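Local coordinates for protein eukaryotic translation initiation factor 2A (PDB 3WJ9) that probably directs the codon-dependent binding of methionyl-tRNAi to 40S ribosomal subunits during early protein synthesis on a small number of specific mRNAs, at residues A[89-94]-A[126-131]; A[228-233]-A[274-279]; A[372-377]-A[398-403]. All coordinates share one frame; numbering follows the deposited sequence.

Contact 1 of 3, residues A[89-94]-A[126-131]; sequences STWERP and TGWNLQ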
loop_
_atom_site.group_PDB
_atom_site.type_symbol
_atom_site.label_atom_id
_atom_site.label_comp_id
_atom_site.label_asym_id
_atom_site.label_seq_id
_atom_site.Cartn_x
_atom_site.Cartn_y
_atom_site.Cartn_z
ATOM N N SER A 89 -0.332 9.717 10.675
ATOM C CA SER A 89 -1.390 9.161 11.516
ATOM C C SER A 89 -0.880 7.989 12.350
ATOM O O SER A 89 -0.073 7.188 11.880
ATOM C CB SER A 89 -2.581 8.723 10.657
ATOM O OG SER A 89 -3.127 9.819 9.942
ATOM N N THR A 90 -1.357 7.895 13.589
ATOM C CA THR A 90 -0.901 6.858 14.513
ATOM C C THR A 90 -2.058 6.085 15.142
ATOM O O THR A 90 -2.810 6.633 15.938
ATOM C CB THR A 90 -0.047 7.457 15.651
ATOM O OG1 THR A 90 -0.835 8.390 16.401
ATOM C CG2 THR A 90 1.177 8.166 15.094
ATOM N N TRP A 91 -2.182 4.807 14.793
ATOM C CA TRP A 91 -3.192 3.935 15.394
ATOM C C TRP A 91 -2.690 3.366 16.718
ATOM O O TRP A 91 -1.658 2.698 16.763
ATOM C CB TRP A 91 -3.558 2.786 14.441
ATOM C CG TRP A 91 -4.688 1.885 14.924
ATOM C CD1 TRP A 91 -5.996 1.959 14.564
ATOM C CD2 TRP A 91 -4.588 0.773 15.825
ATOM N NE1 TRP A 91 -6.725 0.984 15.192
ATOM C CE2 TRP A 91 -5.883 0.236 15.973
ATOM C CE3 TRP A 91 -3.536 0.184 16.527
ATOM C CZ2 TRP A 91 -6.152 -0.859 16.791
ATOM C CZ3 TRP A 91 -3.804 -0.907 17.341
ATOM C CH2 TRP A 91 -5.102 -1.417 17.464
ATOM N N GLU A 92 -3.417 3.642 17.796
ATOM C CA GLU A 92 -3.158 2.992 19.076
ATOM C C GLU A 92 -4.234 1.942 19.318
ATOM O O GLU A 92 -5.238 1.906 18.607
ATOM C CB GLU A 92 -3.141 4.007 20.221
ATOM C CG GLU A 92 -2.129 5.127 20.065
ATOM C CD GLU A 92 -2.167 6.105 21.226
ATOM O OE1 GLU A 92 -1.378 7.073 21.216
ATOM O OE2 GLU A 92 -2.983 5.903 22.149
ATOM N N ARG A 93 -4.031 1.088 20.315
ATOM C CA ARG A 93 -5.052 0.114 20.676
ATOM C C ARG A 93 -6.180 0.830 21.414
ATOM O O ARG A 93 -5.927 1.584 22.352
ATOM C CB ARG A 93 -4.462 -1.012 21.530
ATOM C CG ARG A 93 -5.436 -2.147 21.808
ATOM C CD ARG A 93 -4.822 -3.244 22.665
ATOM N NE ARG A 93 -3.728 -3.941 21.991
ATOM C CZ ARG A 93 -3.893 -4.958 21.150
ATOM N NH1 ARG A 93 -5.111 -5.399 20.867
ATOM N NH2 ARG A 93 -2.840 -5.534 20.587
ATOM N N PRO A 94 -7.431 0.609 20.978
ATOM C CA PRO A 94 -8.602 1.304 21.529
ATOM C C PRO A 94 -8.824 1.057 23.020
ATOM O O PRO A 94 -8.308 0.087 23.574
ATOM C CB PRO A 94 -9.769 0.738 20.707
ATOM C CG PRO A 94 -9.257 -0.533 20.126
ATOM C CD PRO A 94 -7.802 -0.306 19.886
ATOM N N THR A 126 -8.225 -2.460 10.180
ATOM C CA THR A 126 -8.422 -2.420 8.735
ATOM C C THR A 126 -9.086 -1.112 8.309
ATOM O O THR A 126 -10.143 -0.753 8.829
ATOM C CB THR A 126 -9.282 -3.605 8.265
ATOM O OG1 THR A 126 -10.549 -3.563 8.932
ATOM C CG2 THR A 126 -8.593 -4.917 8.604
ATOM N N GLY A 127 -8.465 -0.407 7.367
ATOM C CA GLY A 127 -8.979 0.873 6.908
ATOM C C GLY A 127 -9.006 1.904 8.017
ATOM O O GLY A 127 -9.937 2.701 8.121
ATOM N N TRP A 128 -7.974 1.886 8.851
ATOM C CA TRP A 128 -7.910 2.760 10.015
ATOM C C TRP A 128 -7.628 4.211 9.628
ATOM O O TRP A 128 -8.283 5.129 10.119
ATOM C CB TRP A 128 -6.843 2.254 10.994
ATOM C CG TRP A 128 -5.445 2.339 10.459
ATOM C CD1 TRP A 128 -4.834 1.454 9.623
ATOM C CD2 TRP A 128 -4.491 3.372 10.717
ATOM N NE1 TRP A 128 -3.556 1.870 9.346
ATOM C CE2 TRP A 128 -3.319 3.053 10.010
ATOM C CE3 TRP A 128 -4.509 4.545 11.481
ATOM C CZ2 TRP A 128 -2.180 3.848 10.037
ATOM C CZ3 TRP A 128 -3.379 5.340 11.513
ATOM C CH2 TRP A 128 -2.230 4.988 10.794
ATOM N N ASN A 129 -6.672 4.412 8.728
ATOM C CA ASN A 129 -6.179 5.751 8.419
ATOM C C ASN A 129 -7.127 6.559 7.544
ATOM O O ASN A 129 -8.009 6.007 6.886
ATOM C CB ASN A 129 -4.811 5.659 7.737
ATOM C CG ASN A 129 -4.007 6.941 7.858
ATOM O OD1 ASN A 129 -4.559 8.013 8.106
ATOM N ND2 ASN A 129 -2.697 6.837 7.678
ATOM N N LEU A 130 -6.942 7.875 7.553
ATOM C CA LEU A 130 -7.608 8.746 6.600
ATOM C C LEU A 130 -6.996 8.536 5.226
ATOM O O LEU A 130 -5.791 8.328 5.106
ATOM C CB LEU A 130 -7.479 10.214 7.011
ATOM C CG LEU A 130 -8.040 10.639 8.363
ATOM C CD1 LEU A 130 -7.533 12.022 8.736
ATOM C CD2 LEU A 130 -9.549 10.622 8.277
ATOM N N GLN A 131 -7.826 8.581 4.191
ATOM C CA GLN A 131 -7.316 8.584 2.830
ATOM C C GLN A 131 -7.081 10.031 2.426
ATOM O O GLN A 131 -7.636 10.945 3.035
ATOM C CB GLN A 131 -8.283 7.895 1.868
ATOM C CG GLN A 131 -8.669 6.487 2.288
ATOM C CD GLN A 131 -9.468 5.759 1.227
ATOM O OE1 GLN A 131 -9.452 6.133 0.055
ATOM N NE2 GLN A 131 -10.185 4.720 1.637
#
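W91 and W128 meet in a buried contact between two blades, with a serine–asparagine hydrogen bond beside them. Segment 89-94 carries the end of strand 87-92, the second strand of its blade, and segment 126-131 is the connection that runs into strand 131-132 of the next one. The W128 indole is sandwiched. W91 CB sits over one face in a CH-pi contact, displaced toward the rim and 3.6 Å from W128 CE3. The opposite face is covered from within its own segment by N129 CB, above the ring centre. At the edge W128 meets main chain: S89 O lies near the ring plane, 3.3 Å from W128 CH2, and T90 N is also at this edge. The two indoles meet obliquely, their five-membered rings inclined at 76°, and W91 CD1 approaches W128 CB to 3.7 Å.

The chain is the propeller part of the factor, a ring of nine blades, and such inter-blade loops lie where one sheet hands over to the next. The W91 ring meets Y77 of innermost strand 76-81 in its own blade, their planes steeply inclined, while W91 NE1 makes a weak hydrogen bond to N124 O of the inter-blade connection.

Beyond the W128 edge, S89 OG donates to N129 OD1 at 2.9 Å, from 34° out of the carbonyl plane. N129 CG is anti to its backbone N (chi1 -158°), which brings CG to 3.6 Å from S89 CB. The hydroxyl of neighbouring T90 serves its own blade instead, hydrogen-bonded to W109 NE1.

Contact 2 of 3, residues A[228-233]-A[274-279]; sequences SLLVLT and VCWNAD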
loop_
_atom_site.group_PDB
_atom_site.type_symbol
_atom_site.label_atom_id
_atom_site.label_comp_id
_atom_site.label_asym_id
_atom_site.label_seq_id
_atom_site.Cartn_x
_atom_site.Cartn_y
_atom_site.Cartn_z
ATOM N N SER A 228 -9.260 5.196 -14.447
ATOM C CA SER A 228 -9.818 3.849 -14.506
ATOM C C SER A 228 -9.840 3.190 -13.130
ATOM O O SER A 228 -9.092 3.584 -12.241
ATOM C CB SER A 228 -9.019 2.999 -15.489
ATOM O OG SER A 228 -9.064 3.555 -16.792
ATOM N N LEU A 229 -10.689 2.182 -12.952
ATOM C CA LEU A 229 -10.852 1.588 -11.627
ATOM C C LEU A 229 -11.296 0.126 -11.639
ATOM O O LEU A 229 -12.414 -0.194 -12.054
ATOM C CB LEU A 229 -11.855 2.409 -10.818
ATOM C CG LEU A 229 -12.316 1.789 -9.501
ATOM C CD1 LEU A 229 -11.171 1.705 -8.503
ATOM C CD2 LEU A 229 -13.471 2.588 -8.944
ATOM N N LEU A 230 -10.420 -0.750 -11.154
ATOM C CA LEU A 230 -10.727 -2.171 -11.026
ATOM C C LEU A 230 -11.567 -2.453 -9.781
ATOM O O LEU A 230 -11.337 -1.873 -8.719
ATOM C CB LEU A 230 -9.440 -2.992 -10.972
ATOM C CG LEU A 230 -8.584 -3.040 -12.236
ATOM C CD1 LEU A 230 -7.293 -3.791 -11.972
ATOM C CD2 LEU A 230 -9.348 -3.687 -13.375
ATOM N N VAL A 231 -12.535 -3.354 -9.923
ATOM C CA VAL A 231 -13.423 -3.726 -8.825
ATOM C C VAL A 231 -13.452 -5.246 -8.660
ATOM O O VAL A 231 -13.571 -5.979 -9.638
ATOM C CB VAL A 231 -14.857 -3.203 -9.057
ATOM C CG1 VAL A 231 -15.729 -3.482 -7.845
ATOM C CG2 VAL A 231 -14.842 -1.710 -9.368
ATOM N N LEU A 232 -13.343 -5.720 -7.423
ATOM C CA LEU A 232 -13.275 -7.158 -7.170
ATOM C C LEU A 232 -14.313 -7.630 -6.156
ATOM O O LEU A 232 -14.278 -7.235 -4.994
ATOM C CB LEU A 232 -11.876 -7.542 -6.684
ATOM C CG LEU A 232 -11.647 -9.021 -6.362
ATOM C CD1 LEU A 232 -11.767 -9.874 -7.617
ATOM C CD2 LEU A 232 -10.297 -9.226 -5.692
ATOM N N THR A 233 -15.226 -8.484 -6.603
ATOM C CA THR A 233 -16.220 -9.075 -5.714
ATOM C C THR A 233 -15.645 -10.304 -5.023
ATOM O O THR A 233 -15.224 -11.259 -5.672
ATOM C CB THR A 233 -17.508 -9.458 -6.472
ATOM O OG1 THR A 233 -18.350 -8.304 -6.585
ATOM C CG2 THR A 233 -18.275 -10.550 -5.735
ATOM N N VAL A 274 -3.831 -8.880 -8.092
ATOM C CA VAL A 274 -4.268 -7.904 -9.086
ATOM C C VAL A 274 -3.402 -6.650 -8.962
ATOM O O VAL A 274 -3.223 -6.122 -7.867
ATOM C CB VAL A 274 -5.759 -7.542 -8.924
ATOM C CG1 VAL A 274 -6.249 -6.772 -10.134
ATOM C CG2 VAL A 274 -6.599 -8.798 -8.732
ATOM N N CYS A 275 -2.854 -6.183 -10.080
ATOM C CA CYS A 275 -1.885 -5.091 -10.038
ATOM C C CYS A 275 -1.878 -4.244 -11.312
ATOM O O CYS A 275 -1.831 -4.774 -12.421
ATOM C CB CYS A 275 -0.483 -5.653 -9.789
ATOM S SG CYS A 275 0.782 -4.412 -9.434
ATOM N N TRP A 276 -1.926 -2.925 -11.138
ATOM C CA TRP A 276 -1.797 -1.991 -12.252
ATOM C C TRP A 276 -0.336 -1.842 -12.657
ATOM O O TRP A 276 0.552 -2.396 -12.014
ATOM C CB TRP A 276 -2.369 -0.619 -11.880
ATOM C CG TRP A 276 -3.864 -0.543 -11.901
ATOM C CD1 TRP A 276 -4.709 -0.731 -10.848
ATOM C CD2 TRP A 276 -4.691 -0.243 -13.031
ATOM N NE1 TRP A 276 -6.012 -0.573 -11.252
ATOM C CE2 TRP A 276 -6.027 -0.272 -12.588
ATOM C CE3 TRP A 276 -4.431 0.046 -14.374
ATOM C CZ2 TRP A 276 -7.100 -0.025 -13.441
ATOM C CZ3 TRP A 276 -5.497 0.292 -15.217
ATOM C CH2 TRP A 276 -6.815 0.254 -14.748
ATOM N N ASN A 277 -0.090 -1.095 -13.728
ATOM C CA ASN A 277 1.273 -0.720 -14.087
ATOM C C ASN A 277 1.525 0.727 -13.690
ATOM O O ASN A 277 0.597 1.534 -13.649
ATOM C CB ASN A 277 1.525 -0.912 -15.584
ATOM C CG ASN A 277 2.993 -1.084 -15.913
ATOM O OD1 ASN A 277 3.866 -0.682 -15.145
ATOM N ND2 ASN A 277 3.274 -1.691 -17.062
ATOM N N ALA A 278 2.781 1.049 -13.396
ATOM C CA ALA A 278 3.158 2.389 -12.953
ATOM C C ALA A 278 2.750 3.475 -13.953
ATOM O O ALA A 278 2.349 4.569 -13.557
ATOM C CB ALA A 278 4.656 2.448 -12.694
ATOM N N ASP A 279 2.840 3.164 -15.243
ATOM C CA ASP A 279 2.467 4.113 -16.292
ATOM C C ASP A 279 0.955 4.148 -16.524
ATOM O O ASP A 279 0.470 4.859 -17.407
ATOM C CB ASP A 279 3.188 3.775 -17.602
ATOM C CG ASP A 279 2.969 2.335 -18.043
ATOM O OD1 ASP A 279 2.105 1.648 -17.458
ATOM O OD2 ASP A 279 3.657 1.892 -18.985
#
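L230 overlaps one side of the W276 indole, its CD1 standing 3.4 Å above the ring plane and displaced toward the rim at the pyrrole nitrogen. The leucine crosses the ring obliquely, meeting its NE1, CE2 and CZ2 atoms: L230 CD1 is 3.5 Å from W276 NE1, and L230 CG is 3.6 Å from W276 CZ2. The same methyl turns its other contact to V274, whose CG1 lies 3.7 Å from L230 CD1. V274 CG1 is anti to the backbone N (chi1 -168°), the branch that reaches across to the leucine. At the far end of the indole S228 CB meets W276 CH2 at 3.6 Å, so that S228 and L230, two residues apart on one strand, touch successive parts of a single ring.

No hydrogen bond joins the two segments. Their strands run antiparallel, at 177°, but with axes 9.5 Å apart, the spacing of sheets that pack through side chains. This is the packing of neighbouring blades in a beta-propeller: strand 228-233 is the second strand of one blade and strand 271-276 the innermost strand of the next, which belongs to the second WD repeat. V274 and W276 both direct their side chains at the preceding blade, as expected for alternate residues of a strand.

The polar groups at this apolar interface are bonded beyond the two segments. W276 NE1 donates to the carbonyl oxygen of K221 on strand 220-222, tying the indole to the blade it packs against, which would hold the ring's rotation against L230. S228 OG is hydrogen-bonded to N299 OD1, a second polar bond across the same blade boundary, while F283 of the tryptophan's own blade meets the indole with planes at about 50°.

Contact 3 of 3, residues A[372-377]-A[398-403]; sequences VTSPRL and FNELYQ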
loop_
_atom_site.group_PDB
_atom_site.type_symbol
_atom_site.label_atom_id
_atom_site.label_comp_id
_atom_site.label_asym_id
_atom_site.label_seq_id
_atom_site.Cartn_x
_atom_site.Cartn_y
_atom_site.Cartn_z
ATOM N N VAL A 372 12.970 -12.218 4.250
ATOM C CA VAL A 372 12.178 -13.223 4.943
ATOM C C VAL A 372 11.918 -12.697 6.351
ATOM O O VAL A 372 12.858 -12.403 7.088
ATOM C CB VAL A 372 12.891 -14.588 4.982
ATOM C CG1 VAL A 372 12.096 -15.578 5.808
ATOM C CG2 VAL A 372 13.098 -15.117 3.567
ATOM N N THR A 373 10.645 -12.563 6.716
ATOM C CA THR A 373 10.289 -11.815 7.918
ATOM C C THR A 373 9.501 -12.599 8.972
ATOM O O THR A 373 8.769 -13.538 8.667
ATOM C CB THR A 373 9.471 -10.555 7.554
ATOM O OG1 THR A 373 8.255 -10.939 6.901
ATOM C CG2 THR A 373 10.271 -9.648 6.631
ATOM N N SER A 374 9.680 -12.177 10.220
ATOM C CA SER A 374 8.916 -12.656 11.366
ATOM C C SER A 374 7.837 -11.608 11.646
ATOM O O SER A 374 8.049 -10.429 11.368
ATOM C CB SER A 374 9.848 -12.861 12.570
ATOM O OG SER A 374 9.173 -13.357 13.713
ATOM N N PRO A 375 6.671 -12.020 12.173
ATOM C CA PRO A 375 6.275 -13.377 12.557
ATOM C C PRO A 375 5.659 -14.208 11.431
ATOM O O PRO A 375 5.133 -15.284 11.710
ATOM C CB PRO A 375 5.245 -13.126 13.659
ATOM C CG PRO A 375 4.591 -11.861 13.249
ATOM C CD PRO A 375 5.651 -11.028 12.567
ATOM N N ARG A 376 5.725 -13.735 10.189
ATOM C CA ARG A 376 5.262 -14.545 9.065
ATOM C C ARG A 376 6.177 -15.760 8.914
ATOM O O ARG A 376 5.796 -16.771 8.322
ATOM C CB ARG A 376 5.216 -13.727 7.770
ATOM C CG ARG A 376 4.532 -14.448 6.617
ATOM C CD ARG A 376 4.338 -13.546 5.410
ATOM N NE ARG A 376 3.859 -14.296 4.252
ATOM C CZ ARG A 376 3.663 -13.771 3.046
ATOM N NH1 ARG A 376 3.907 -12.487 2.829
ATOM N NH2 ARG A 376 3.224 -14.534 2.056
ATOM N N LEU A 377 7.384 -15.652 9.464
ATOM C CA LEU A 377 8.299 -16.783 9.553
ATOM C C LEU A 377 9.309 -16.587 10.682
ATOM O O LEU A 377 9.980 -15.561 10.754
ATOM C CB LEU A 377 9.033 -16.994 8.232
ATOM C CG LEU A 377 9.441 -18.451 8.020
ATOM C CD1 LEU A 377 8.202 -19.313 7.827
ATOM C CD2 LEU A 377 10.391 -18.596 6.854
ATOM N N PHE A 398 19.629 -12.500 9.695
ATOM C CA PHE A 398 19.003 -12.005 10.915
ATOM C C PHE A 398 18.435 -13.155 11.737
ATOM O O PHE A 398 18.178 -14.237 11.210
ATOM C CB PHE A 398 17.886 -11.007 10.591
ATOM C CG PHE A 398 18.361 -9.749 9.918
ATOM C CD1 PHE A 398 18.524 -9.698 8.544
ATOM C CD2 PHE A 398 18.632 -8.613 10.661
ATOM C CE1 PHE A 398 18.954 -8.543 7.925
ATOM C CE2 PHE A 398 19.063 -7.454 10.049
ATOM C CZ PHE A 398 19.223 -7.419 8.676
ATOM N N ASN A 399 18.251 -12.924 13.033
ATOM C CA ASN A 399 17.535 -13.875 13.876
ATOM C C ASN A 399 16.037 -13.635 13.765
ATOM O O ASN A 399 15.282 -14.521 13.368
ATOM C CB ASN A 399 17.983 -13.768 15.337
ATOM C CG ASN A 399 17.143 -14.624 16.268
ATOM O OD1 ASN A 399 16.177 -14.147 16.866
ATOM N ND2 ASN A 399 17.505 -15.896 16.393
ATOM N N GLU A 400 15.614 -12.423 14.109
ATOM C CA GLU A 400 14.215 -12.042 13.977
ATOM C C GLU A 400 14.081 -10.682 13.298
ATOM O O GLU A 400 14.025 -9.645 13.956
ATOM C CB GLU A 400 13.534 -12.023 15.346
ATOM C CG GLU A 400 12.023 -12.152 15.287
ATOM C CD GLU A 400 11.398 -12.310 16.658
ATOM O OE1 GLU A 400 12.018 -11.871 17.648
ATOM O OE2 GLU A 400 10.289 -12.877 16.745
ATOM N N LEU A 401 14.041 -10.703 11.969
ATOM C CA LEU A 401 13.847 -9.490 11.182
ATOM C C LEU A 401 12.359 -9.223 10.984
ATOM O O LEU A 401 11.580 -10.147 10.752
ATOM C CB LEU A 401 14.547 -9.607 9.827
ATOM C CG LEU A 401 14.326 -8.455 8.845
ATOM C CD1 LEU A 401 15.023 -7.189 9.321
ATOM C CD2 LEU A 401 14.782 -8.835 7.447
ATOM N N TYR A 402 11.970 -7.957 11.074
ATOM C CA TYR A 402 10.559 -7.599 11.018
ATOM C C TYR A 402 10.162 -6.964 9.685
ATOM O O TYR A 402 9.198 -7.391 9.056
ATOM C CB TYR A 402 10.212 -6.676 12.185
ATOM C CG TYR A 402 10.354 -7.365 13.523
ATOM C CD1 TYR A 402 9.925 -8.675 13.690
ATOM C CD2 TYR A 402 10.913 -6.715 14.615
ATOM C CE1 TYR A 402 10.043 -9.319 14.903
ATOM C CE2 TYR A 402 11.031 -7.355 15.840
ATOM C CZ TYR A 402 10.598 -8.658 15.975
ATOM O OH TYR A 402 10.713 -9.308 17.183
ATOM N N GLN A 403 10.896 -5.945 9.254
ATOM C CA GLN A 403 10.645 -5.338 7.953
ATOM C C GLN A 403 11.916 -4.762 7.340
ATOM O O GLN A 403 12.891 -4.467 8.036
ATOM C CB GLN A 403 9.584 -4.238 8.052
ATOM C CG GLN A 403 9.774 -3.251 9.207
ATOM C CD GLN A 403 8.467 -2.624 9.670
ATOM O OE1 GLN A 403 7.556 -3.307 10.144
ATOM N NE2 GLN A 403 8.376 -1.310 9.539
#
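S374 and L401 are joined by a main-chain hydrogen bond, S374 N to L401 O at 2.8 Å, almost straight at both ends, with 176° at the hydrogen. T373 CA also approaches that carbonyl, at 3.5 Å from L401 O. On one side of this bond T373 CG2 rests 3.5 Å from Y402 O. On the other, E400 CG is anti to its backbone N (chi1 -158°), which sets it 3.6 Å from S374 CB, and S374 OG makes a weak, less certain hydrogen bond to E400 OE2. S374 O meets the Y402 ring in plane at its edge, 3.5 Å from Y402 CD1, while E400 O lies over one face of that ring.

Around this shell, R378 forms a salt bridge with E400 OE2, an atom whose position is less sure, and T373 OG1 is hydrogen-bonded to T357 OG1. An alanine at E400 would probably leave R378 without this salt-bridge partner, and a gap beside S374 where CG had packed. N381 ND2 bonds to both V372 O and L377 O, holding the loop closed, and the peptide before P375 is cis.

Y402 and Q403 both face R10 in a classic beta bulge, where strand 401-406 pairs with strand 6-11. Loop 373-381, linking strands 367-372 and 382-387 of the last WD repeat, thus reaches over to the innermost strand of the blade that joins the two chain ends.

How the contacts relate
The three contacts follow one another along the chain, each closing before the next opens, and none touches another. The centres of contact 1 and contact 2 lie about 24 Å apart. Contact 3 has its centre about 23 Å from that of contact 1 and about 29 Å from that of contact 2. They are spread round the nine-bladed propeller, with contact 2 across the chain's centre from both others. Each spans a boundary between consecutive blades. Contacts 1 and 2 join sheets next to each other in sequence, whereas contact 3 joins the last WD repeat to the sheet in which strand 401-406 pairs with N-terminal strand 6-11. That pairing is the closure that makes the propeller a complete ring.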